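Local structure of rhodopsin (Todarodes pacificus, 2Z73) at residues A296-L299 / P300-F303; D27-D31 / A32-S36; G38-I41 / G42-I46; L91-I94 / S95-K99. The protein captures light through bound retinal, whose isomerization from 11-cis to all-trans switches the receptor on and signals through a G protein to phospholipase C in squid vision. One frame throughout, in Å; residues are numbered along the deposited sequence.

Interaction 1: A296-L299 / P300-F303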
loop_
_atom_site.group_PDB
_atom_site.type_symbol
_atom_site.label_atom_id
_atom_site.label_comp_id
_atom_site.label_asym_id
_atom_site.label_seq_id
_atom_site.Cartn_x
_atom_site.Cartn_y
_atom_site.Cartn_z
ATOM N N ALA A 296 20.981 10.575 0.448
ATOM C CA ALA A 296 20.811 9.447 -0.460
ATOM C C ALA A 296 19.796 8.471 0.109
ATOM O O ALA A 296 19.001 7.872 -0.625
ATOM C CB ALA A 296 22.145 8.738 -0.681
ATOM N N ALA A 297 19.833 8.312 1.429
ATOM C CA ALA A 297 18.917 7.409 2.104
ATOM C C ALA A 297 17.676 8.168 2.574
ATOM O O ALA A 297 16.549 7.794 2.241
ATOM C CB ALA A 297 19.621 6.738 3.279
ATOM N N GLN A 298 17.877 9.253 3.313
ATOM C CA GLN A 298 16.748 10.019 3.828
ATOM C C GLN A 298 15.652 10.411 2.821
ATOM O O GLN A 298 14.526 9.950 2.933
ATOM C CB GLN A 298 17.243 11.277 4.546
ATOM C CG GLN A 298 16.306 11.719 5.668
ATOM C CD GLN A 298 16.125 10.634 6.718
ATOM O OE1 GLN A 298 17.076 10.273 7.415
ATOM N NE2 GLN A 298 14.902 10.099 6.829
ATOM N N LEU A 299 15.983 11.260 1.849
ATOM C CA LEU A 299 15.005 11.713 0.861
ATOM C C LEU A 299 14.192 10.600 0.204
ATOM O O LEU A 299 12.993 10.755 -0.016
ATOM C CB LEU A 299 15.687 12.567 -0.209
ATOM C CG LEU A 299 15.705 14.073 0.063
ATOM C CD1 LEU A 299 16.347 14.374 1.409
ATOM C CD2 LEU A 299 16.459 14.771 -1.056
ATOM N N PRO A 300 14.835 9.473 -0.139
ATOM C CA PRO A 300 14.078 8.388 -0.761
ATOM C C PRO A 300 13.211 7.621 0.239
ATOM O O PRO A 300 12.221 6.993 -0.153
ATOM C CB PRO A 300 15.166 7.514 -1.369
ATOM C CG PRO A 300 16.219 8.500 -1.697
ATOM C CD PRO A 300 16.266 9.329 -0.444
ATOM N N VAL A 301 13.567 7.660 1.522
ATOM C CA VAL A 301 12.755 6.964 2.527
ATOM C C VAL A 301 11.490 7.772 2.813
ATOM O O VAL A 301 10.433 7.205 3.054
ATOM C CB VAL A 301 13.520 6.719 3.868
ATOM C CG1 VAL A 301 13.543 7.983 4.698
ATOM C CG2 VAL A 301 12.857 5.589 4.655
ATOM N N MET A 302 11.598 9.093 2.780
ATOM C CA MET A 302 10.433 9.946 3.002
ATOM C C MET A 302 9.405 9.667 1.899
ATOM O O MET A 302 8.212 9.502 2.157
ATOM C CB MET A 302 10.834 11.428 2.960
ATOM C CG MET A 302 11.890 11.797 3.974
ATOM S SD MET A 302 11.516 11.073 5.588
ATOM C CE MET A 302 10.937 12.529 6.461
ATOM N N PHE A 303 9.888 9.615 0.664
ATOM C CA PHE A 303 9.034 9.336 -0.479
ATOM C C PHE A 303 8.342 8.004 -0.224
ATOM O O PHE A 303 7.140 7.867 -0.448
ATOM C CB PHE A 303 9.882 9.255 -1.753
ATOM C CG PHE A 303 9.081 9.272 -3.019
ATOM C CD1 PHE A 303 8.366 10.406 -3.384
ATOM C CD2 PHE A 303 9.030 8.148 -3.846
ATOM C CE1 PHE A 303 7.602 10.428 -4.557
ATOM C CE2 PHE A 303 8.272 8.153 -5.024
ATOM C CZ PHE A 303 7.554 9.297 -5.380
#

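Interaction 2: D27-D31 / A32-S36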
loop_
_atom_site.group_PDB
_atom_site.type_symbol
_atom_site.label_atom_id
_atom_site.label_comp_id
_atom_site.label_asym_id
_atom_site.label_seq_id
_atom_site.Cartn_x
_atom_site.Cartn_y
_atom_site.Cartn_z
ATOM N N ASP A 27 28.699 14.942 8.229
ATOM C CA ASP A 27 28.470 16.166 8.969
ATOM C C ASP A 27 26.983 16.194 9.226
ATOM O O ASP A 27 26.210 15.544 8.522
ATOM C CB ASP A 27 28.851 17.401 8.151
ATOM C CG ASP A 27 30.349 17.574 8.001
ATOM O OD1 ASP A 27 31.103 17.212 8.931
ATOM O OD2 ASP A 27 30.773 18.096 6.956
ATOM N N GLN A 28 26.570 16.951 10.230
ATOM C CA GLN A 28 25.162 17.026 10.549
ATOM C C GLN A 28 24.437 17.982 9.626
ATOM O O GLN A 28 24.816 19.148 9.505
ATOM C CB GLN A 28 24.979 17.463 11.993
ATOM C CG GLN A 28 23.538 17.572 12.392
ATOM C CD GLN A 28 23.389 17.834 13.861
ATOM O OE1 GLN A 28 24.104 18.658 14.426
ATOM N NE2 GLN A 28 22.453 17.138 14.495
ATOM N N VAL A 29 23.389 17.482 8.976
ATOM C CA VAL A 29 22.585 18.284 8.068
ATOM C C VAL A 29 22.068 19.502 8.819
ATOM O O VAL A 29 21.961 19.489 10.037
ATOM C CB VAL A 29 21.397 17.469 7.515
ATOM C CG1 VAL A 29 21.918 16.219 6.813
ATOM C CG2 VAL A 29 20.427 17.099 8.647
ATOM N N PRO A 30 21.739 20.577 8.095
ATOM C CA PRO A 30 21.236 21.824 8.678
ATOM C C PRO A 30 19.915 21.683 9.440
ATOM O O PRO A 30 19.120 20.784 9.167
ATOM C CB PRO A 30 21.091 22.736 7.462
ATOM C CG PRO A 30 22.083 22.175 6.483
ATOM C CD PRO A 30 21.874 20.705 6.636
ATOM N N ASP A 31 19.679 22.593 10.381
ATOM C CA ASP A 31 18.452 22.584 11.173
ATOM C C ASP A 31 17.214 22.560 10.279
ATOM O O ASP A 31 16.299 21.759 10.480
ATOM C CB ASP A 31 18.382 23.821 12.060
ATOM C CG ASP A 31 19.460 23.847 13.120
ATOM O OD1 ASP A 31 20.288 22.917 13.163
ATOM O OD2 ASP A 31 19.478 24.809 13.915
ATOM N N ALA A 32 17.190 23.450 9.295
ATOM C CA ALA A 32 16.065 23.553 8.388
ATOM C C ALA A 32 15.703 22.217 7.773
ATOM O O ALA A 32 14.537 21.973 7.456
ATOM C CB ALA A 32 16.374 24.561 7.297
ATOM N N VAL A 33 16.693 21.348 7.601
ATOM C CA VAL A 33 16.433 20.047 6.999
ATOM C C VAL A 33 15.717 19.119 7.971
ATOM O O VAL A 33 14.840 18.343 7.579
ATOM C CB VAL A 33 17.734 19.362 6.545
ATOM C CG1 VAL A 33 17.418 17.992 5.956
ATOM C CG2 VAL A 33 18.448 20.229 5.522
ATOM N N TYR A 34 16.105 19.188 9.236
ATOM C CA TYR A 34 15.488 18.362 10.254
ATOM C C TYR A 34 14.050 18.801 10.428
ATOM O O TYR A 34 13.144 17.970 10.498
ATOM C CB TYR A 34 16.208 18.516 11.591
ATOM C CG TYR A 34 17.496 17.748 11.713
ATOM C CD1 TYR A 34 18.727 18.409 11.710
ATOM C CD2 TYR A 34 17.482 16.361 11.901
ATOM C CE1 TYR A 34 19.919 17.705 11.904
ATOM C CE2 TYR A 34 18.660 15.650 12.095
ATOM C CZ TYR A 34 19.878 16.324 12.101
ATOM O OH TYR A 34 21.038 15.626 12.333
ATOM N N TYR A 35 13.860 20.117 10.497
ATOM C CA TYR A 35 12.543 20.723 10.671
ATOM C C TYR A 35 11.599 20.409 9.513
ATOM O O TYR A 35 10.420 20.116 9.719
ATOM C CB TYR A 35 12.704 22.235 10.842
ATOM C CG TYR A 35 13.544 22.578 12.053
ATOM C CD1 TYR A 35 14.198 23.808 12.161
ATOM C CD2 TYR A 35 13.706 21.653 13.084
ATOM C CE1 TYR A 35 14.999 24.097 13.269
ATOM C CE2 TYR A 35 14.497 21.932 14.188
ATOM C CZ TYR A 35 15.144 23.150 14.278
ATOM O OH TYR A 35 15.944 23.395 15.372
ATOM N N SER A 36 12.119 20.463 8.298
ATOM C CA SER A 36 11.307 20.169 7.149
ATOM C C SER A 36 10.940 18.694 7.184
ATOM O O SER A 36 9.802 18.317 6.893
ATOM C CB SER A 36 12.070 20.495 5.868
ATOM O OG SER A 36 12.387 21.872 5.845
HETATM O O HOH W 1 22.454 14.792 10.121
#

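Interaction 3: G38-I41 / G42-I46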
loop_
_atom_site.group_PDB
_atom_site.type_symbol
_atom_site.label_atom_id
_atom_site.label_comp_id
_atom_site.label_asym_id
_atom_site.label_seq_id
_atom_site.Cartn_x
_atom_site.Cartn_y
_atom_site.Cartn_z
ATOM N N GLY A 38 10.582 16.706 9.779
ATOM C CA GLY A 38 9.558 16.485 10.782
ATOM C C GLY A 38 8.204 16.985 10.316
ATOM O O GLY A 38 7.194 16.302 10.463
ATOM N N ILE A 39 8.176 18.186 9.751
ATOM C CA ILE A 39 6.931 18.746 9.261
ATOM C C ILE A 39 6.393 17.842 8.172
ATOM O O ILE A 39 5.206 17.545 8.120
ATOM C CB ILE A 39 7.147 20.155 8.691
ATOM C CG1 ILE A 39 7.474 21.116 9.838
ATOM C CG2 ILE A 39 5.924 20.592 7.885
ATOM C CD1 ILE A 39 7.895 22.500 9.397
ATOM N N PHE A 40 7.286 17.395 7.305
ATOM C CA PHE A 40 6.891 16.537 6.201
ATOM C C PHE A 40 6.178 15.270 6.665
ATOM O O PHE A 40 5.002 15.047 6.336
ATOM C CB PHE A 40 8.109 16.139 5.368
ATOM C CG PHE A 40 7.765 15.289 4.191
ATOM C CD1 PHE A 40 7.303 15.872 3.023
ATOM C CD2 PHE A 40 7.845 13.905 4.273
ATOM C CE1 PHE A 40 6.920 15.087 1.950
ATOM C CE2 PHE A 40 7.465 13.107 3.209
ATOM C CZ PHE A 40 7.000 13.698 2.043
ATOM N N ILE A 41 6.896 14.440 7.423
ATOM C CA ILE A 41 6.335 13.183 7.903
ATOM C C ILE A 41 5.106 13.390 8.794
ATOM O O ILE A 41 4.221 12.538 8.838
ATOM C CB ILE A 41 7.407 12.351 8.641
ATOM C CG1 ILE A 41 7.005 10.878 8.633
ATOM C CG2 ILE A 41 7.587 12.851 10.054
ATOM C CD1 ILE A 41 6.762 10.307 7.215
ATOM N N GLY A 42 5.060 14.530 9.486
ATOM C CA GLY A 42 3.930 14.848 10.336
ATOM C C GLY A 42 2.685 15.029 9.488
ATOM O O GLY A 42 1.582 14.624 9.870
ATOM N N ILE A 43 2.856 15.629 8.318
ATOM C CA ILE A 43 1.741 15.848 7.414
ATOM C C ILE A 43 1.336 14.530 6.740
ATOM O O ILE A 43 0.218 14.399 6.245
ATOM C CB ILE A 43 2.094 16.942 6.366
ATOM C CG1 ILE A 43 2.241 18.284 7.086
ATOM C CG2 ILE A 43 1.020 17.024 5.278
ATOM C CD1 ILE A 43 2.354 19.506 6.167
ATOM N N CYS A 44 2.229 13.546 6.718
ATOM C CA CYS A 44 1.862 12.257 6.148
ATOM C C CYS A 44 1.032 11.568 7.220
ATOM O O CYS A 44 0.135 10.778 6.928
ATOM C CB CYS A 44 3.099 11.411 5.813
ATOM S SG CYS A 44 4.029 11.971 4.356
ATOM N N GLY A 45 1.331 11.884 8.474
ATOM C CA GLY A 45 0.575 11.324 9.579
ATOM C C GLY A 45 -0.865 11.801 9.517
ATOM O O GLY A 45 -1.804 11.010 9.589
ATOM N N ILE A 46 -1.040 13.107 9.374
ATOM C CA ILE A 46 -2.380 13.680 9.298
ATOM C C ILE A 46 -3.161 13.146 8.089
ATOM O O ILE A 46 -4.248 12.572 8.242
ATOM C CB ILE A 46 -2.319 15.227 9.211
ATOM C CG1 ILE A 46 -1.766 15.804 10.512
ATOM C CG2 ILE A 46 -3.700 15.799 8.931
ATOM C CD1 ILE A 46 -1.410 17.276 10.404
#

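Interaction 4: L91-I94 / S95-K99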
loop_
_atom_site.group_PDB
_atom_site.type_symbol
_atom_site.label_atom_id
_atom_site.label_comp_id
_atom_site.label_asym_id
_atom_site.label_seq_id
_atom_site.Cartn_x
_atom_site.Cartn_y
_atom_site.Cartn_z
ATOM N N LEU A 91 6.856 9.714 17.010
ATOM C CA LEU A 91 8.185 9.111 16.993
ATOM C C LEU A 91 9.214 9.781 16.067
ATOM O O LEU A 91 10.345 10.047 16.485
ATOM C CB LEU A 91 8.069 7.610 16.686
ATOM C CG LEU A 91 7.299 6.801 17.750
ATOM C CD1 LEU A 91 7.148 5.347 17.340
ATOM C CD2 LEU A 91 8.018 6.904 19.073
ATOM N N MET A 92 8.850 10.069 14.821
ATOM C CA MET A 92 9.824 10.696 13.934
ATOM C C MET A 92 9.777 12.209 14.030
ATOM O O MET A 92 10.793 12.857 14.283
ATOM C CB MET A 92 9.619 10.267 12.479
ATOM C CG MET A 92 10.784 10.687 11.578
ATOM S SD MET A 92 10.657 10.249 9.820
ATOM C CE MET A 92 12.112 11.009 9.218
ATOM N N THR A 93 8.595 12.772 13.832
ATOM C CA THR A 93 8.425 14.211 13.889
ATOM C C THR A 93 9.087 14.826 15.115
ATOM O O THR A 93 9.825 15.801 14.991
ATOM C CB THR A 93 6.937 14.576 13.864
ATOM O OG1 THR A 93 6.344 14.001 12.696
ATOM C CG2 THR A 93 6.739 16.099 13.843
ATOM N N ILE A 94 8.830 14.264 16.294
ATOM C CA ILE A 94 9.421 14.797 17.517
ATOM C C ILE A 94 10.936 14.615 17.482
ATOM O O ILE A 94 11.679 15.495 17.902
ATOM C CB ILE A 94 8.827 14.116 18.776
ATOM C CG1 ILE A 94 7.382 14.575 18.970
ATOM C CG2 ILE A 94 9.636 14.460 20.019
ATOM C CD1 ILE A 94 7.233 16.061 19.154
ATOM N N SER A 95 11.386 13.474 16.965
ATOM C CA SER A 95 12.806 13.194 16.869
ATOM C C SER A 95 13.500 14.232 16.010
ATOM O O SER A 95 14.583 14.712 16.353
ATOM C CB SER A 95 13.045 11.807 16.284
ATOM O OG SER A 95 12.907 10.828 17.290
ATOM N N CYS A 96 12.876 14.582 14.894
ATOM C CA CYS A 96 13.462 15.578 14.011
ATOM C C CYS A 96 13.622 16.920 14.710
ATOM O O CYS A 96 14.731 17.441 14.802
ATOM C CB CYS A 96 12.614 15.740 12.748
ATOM S SG CYS A 96 12.747 14.351 11.596
ATOM N N PHE A 97 12.527 17.476 15.224
ATOM C CA PHE A 97 12.591 18.773 15.902
ATOM C C PHE A 97 13.621 18.882 17.006
ATOM O O PHE A 97 13.912 19.980 17.458
ATOM C CB PHE A 97 11.225 19.163 16.460
ATOM C CG PHE A 97 10.167 19.308 15.412
ATOM C CD1 PHE A 97 10.483 19.806 14.151
ATOM C CD2 PHE A 97 8.857 18.952 15.686
ATOM C CE1 PHE A 97 9.503 19.944 13.173
ATOM C CE2 PHE A 97 7.870 19.085 14.718
ATOM C CZ PHE A 97 8.190 19.579 13.459
ATOM N N LEU A 98 14.166 17.753 17.447
ATOM C CA LEU A 98 15.182 17.748 18.504
ATOM C C LEU A 98 16.498 17.304 17.902
ATOM O O LEU A 98 17.529 17.241 18.583
ATOM C CB LEU A 98 14.798 16.776 19.624
ATOM C CG LEU A 98 13.551 17.107 20.437
ATOM C CD1 LEU A 98 13.229 15.929 21.343
ATOM C CD2 LEU A 98 13.786 18.391 21.244
ATOM N N LYS A 99 16.448 16.973 16.619
ATOM C CA LYS A 99 17.625 16.515 15.901
ATOM C C LYS A 99 18.198 15.271 16.565
ATOM O O LYS A 99 19.408 15.079 16.579
ATOM C CB LYS A 99 18.656 17.640 15.851
ATOM C CG LYS A 99 18.133 18.852 15.078
ATOM C CD LYS A 99 18.552 20.180 15.677
ATOM C CE LYS A 99 20.024 20.446 15.488
ATOM N NZ LYS A 99 20.378 21.792 16.012
#

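Interaction 1: A296-L299 / P300-F303
Pro300 and Ala296 meet where a backbone hydrogen bond would otherwise be expected. The proline nitrogen has no hydrogen to give, and its ring turns CG to the carbonyl, 3.0 Å from Ala296 O. The ladder resumes one residue on: Val301 N donates to Ala297 O over 3.1 Å. Met302 N then reaches Gln298 O at 3.1 Å, although crowding by a Val301 methyl leaves the position of that oxygen doubtful. Phe303 N to Leu299 O, at 3.4 Å, is weak. This is a proline kink in the seventh transmembrane helix of an opsin, with the helix bent where Pro300 interrupts the bonding. Gln298 sends its side chain along the same helix. CG lies anti to the backbone N (chi1 -150°), and the bend at chi2 carries the amide across the next turn, with NE2 3.7 Å from Met302 SD. That is a packing contact. The polar demands of the buried amide are met by the turn between strands 177-179 and 186-188, where OE1 accepts from Val182 N and NE2 donates to Asn185 OD1. Near the start of the helix, Ala296 N has Thr293 OG1 as its partner. Val301 also touches the retinal, while Met302 packs against Leu37 and Phe40 of helix 31-61.

Interaction 2: D27-D31 / A32-S36
The first turn of helix 31-61, the extracellular start of transmembrane helix 1, has Pro30 at its N-cap position, and the Pro30 carbonyl accepts from Val33 N and, weakly, from Tyr34 N. Val33 N lies 2.9 Å from Pro30 O. The regular pattern then sets in with Tyr35 N to Asp31 O, 2.9 Å long. The lead-in loop folds against Tyr34. Val29 lays CG2 over one face of the ring, a CH-pi contact 3.7 Å from the centroid of the Tyr34 ring. Gln28 comes across the end of the tyrosine at about a right angle: with CG anti to its own backbone N (chi1 180°) and the chain extended, it brings NE2 to 3.0 Å from Tyr34 OH. The hydroxyl lies in the plane of the amide, which is turned 88° to the ring. A water bridges the same hydroxyl to the chain, 2.8 Å from Tyr34 OH and 3.1 Å from Val29 N. With a leucine in place of Tyr34, the Gln28 amide and this water would probably both lose a partner, and the loop would be freer to shift. On another flank Asp31 runs alongside Tyr35, its CB 3.6 Å from Tyr35 CE1, while the Asp31 carbonyl oxygen sits over the Tyr35 ring face. The Asp31 carboxylate itself pairs with Lys99 in a salt bridge. Together these contacts make a helix N-terminus with proline at the N-cap position, its lead-in loop packed on an aromatic of the first turn.

Interaction 3: G38-I41 / G42-I46
Ile43 lays its side chain alongside Ile39, one turn earlier in the helix. Its CB sits 3.5 Å from Phe40 O. CG1, anti to the carbonyl carbon (chi1 -67°), leans back to 3.2 Å from Ile39 O, and CD1 at the tip comes to 4.1 Å from Ile39 CG2. The two isoleucines point the same way, forming an apolar ridge on the surface. Around the helix, Cys44 offers its sulfur to Phe40: SG is 4.4 Å from the centroid of the Phe40 ring, an oblique sulfur-aromatic contact. The CB of Cys44 meets Ile41 CD1 at 4.1 Å. The helix is continuous through here, with Gly42 N bonding to Gly38 O over 2.9 Å and Gly45 N to Ile41 O, though the bond from Cys44 N to Phe40 O is weak. Gly38 and Gly42, one turn apart, have no side chains, so the helix flank there is low, and Thr93 of helix 91-97 comes in with its OG1 weakly bonded to Gly38 O. Ile41 lies on Met92 and Thr93 of helix 91-97 and on Lys305 of helix 294-306; Phe40 also packs on Met302 of that last helix, and Cys44 on Ala306.

Interaction 4: L91-I94 / S95-K99
Ser95 turns its hydroxyl back on Leu91, donating from OG to Leu91 O over 2.8 Å. A chi1 of -81° swings OG toward the preceding turn, and the C=O...O angle at the acceptor is 175°. The backbone bond from Cys96 N to Met92 O is equally short at 2.8 Å, and Phe97 N follows to Thr93 O at 3.2 Å. After these the helix runs out: Leu98 N reaches Ile94 O weakly, and Lys99, with a phi of +59°, ends it in a Schellman motif, bonded back into the last turn. Packing follows the same one-turn spacing. Phe97 lies alongside Thr93, the threonine CG2 3.3 Å from Phe97 CE2, and the Thr93 carbonyl oxygen stands over one face of the ring, toward its rim. Ile39 of helix 31-61 packs on Phe97 as well. Without the ring, as with an alanine here, Thr93 CG2 and Ile39 would probably be left with a gap between them. Next to that pair, Ile94 CG2 rests 4.1 Å from Leu98 CD1, the two chains running in the same direction. On the inner side the extended Met92 grazes Cys96, its CE 4.2 Å from Cys96 SG. This short helix closes the extracellular end of transmembrane helix 2. Ser95 and Ile94 back on to Phe103 in the following loop, Cys96 leans on Leu37 of helix 31-61, and Met92 reaches between helix 294-306 and Tyr111 of helix 104-138, the Met92 side chain about 6 Å from the retinal.

Along the chain the order is interaction 2, interaction 3, interaction 4 and then interaction 1. Interactions 2 and 3 adjoin on helix 31-61, about 16 Å apart centre to centre. Interaction 4, on helix 91-97, lies about 11 Å from each of them, again between centres, and touches both. Interaction 1, on helix 294-306, is about 14 Å from interaction 3 and 16 Å from interaction 4, centre to centre. It meets interaction 3 through Met302, and interaction 4 through Met302 and Gln298, with Met302 CE 3.4 Å from Met92 CE, but does not touch interaction 2. The four therefore knit the extracellular portions of transmembrane helices 1, 2 and 7 together, beside the retinal that Val301 contacts.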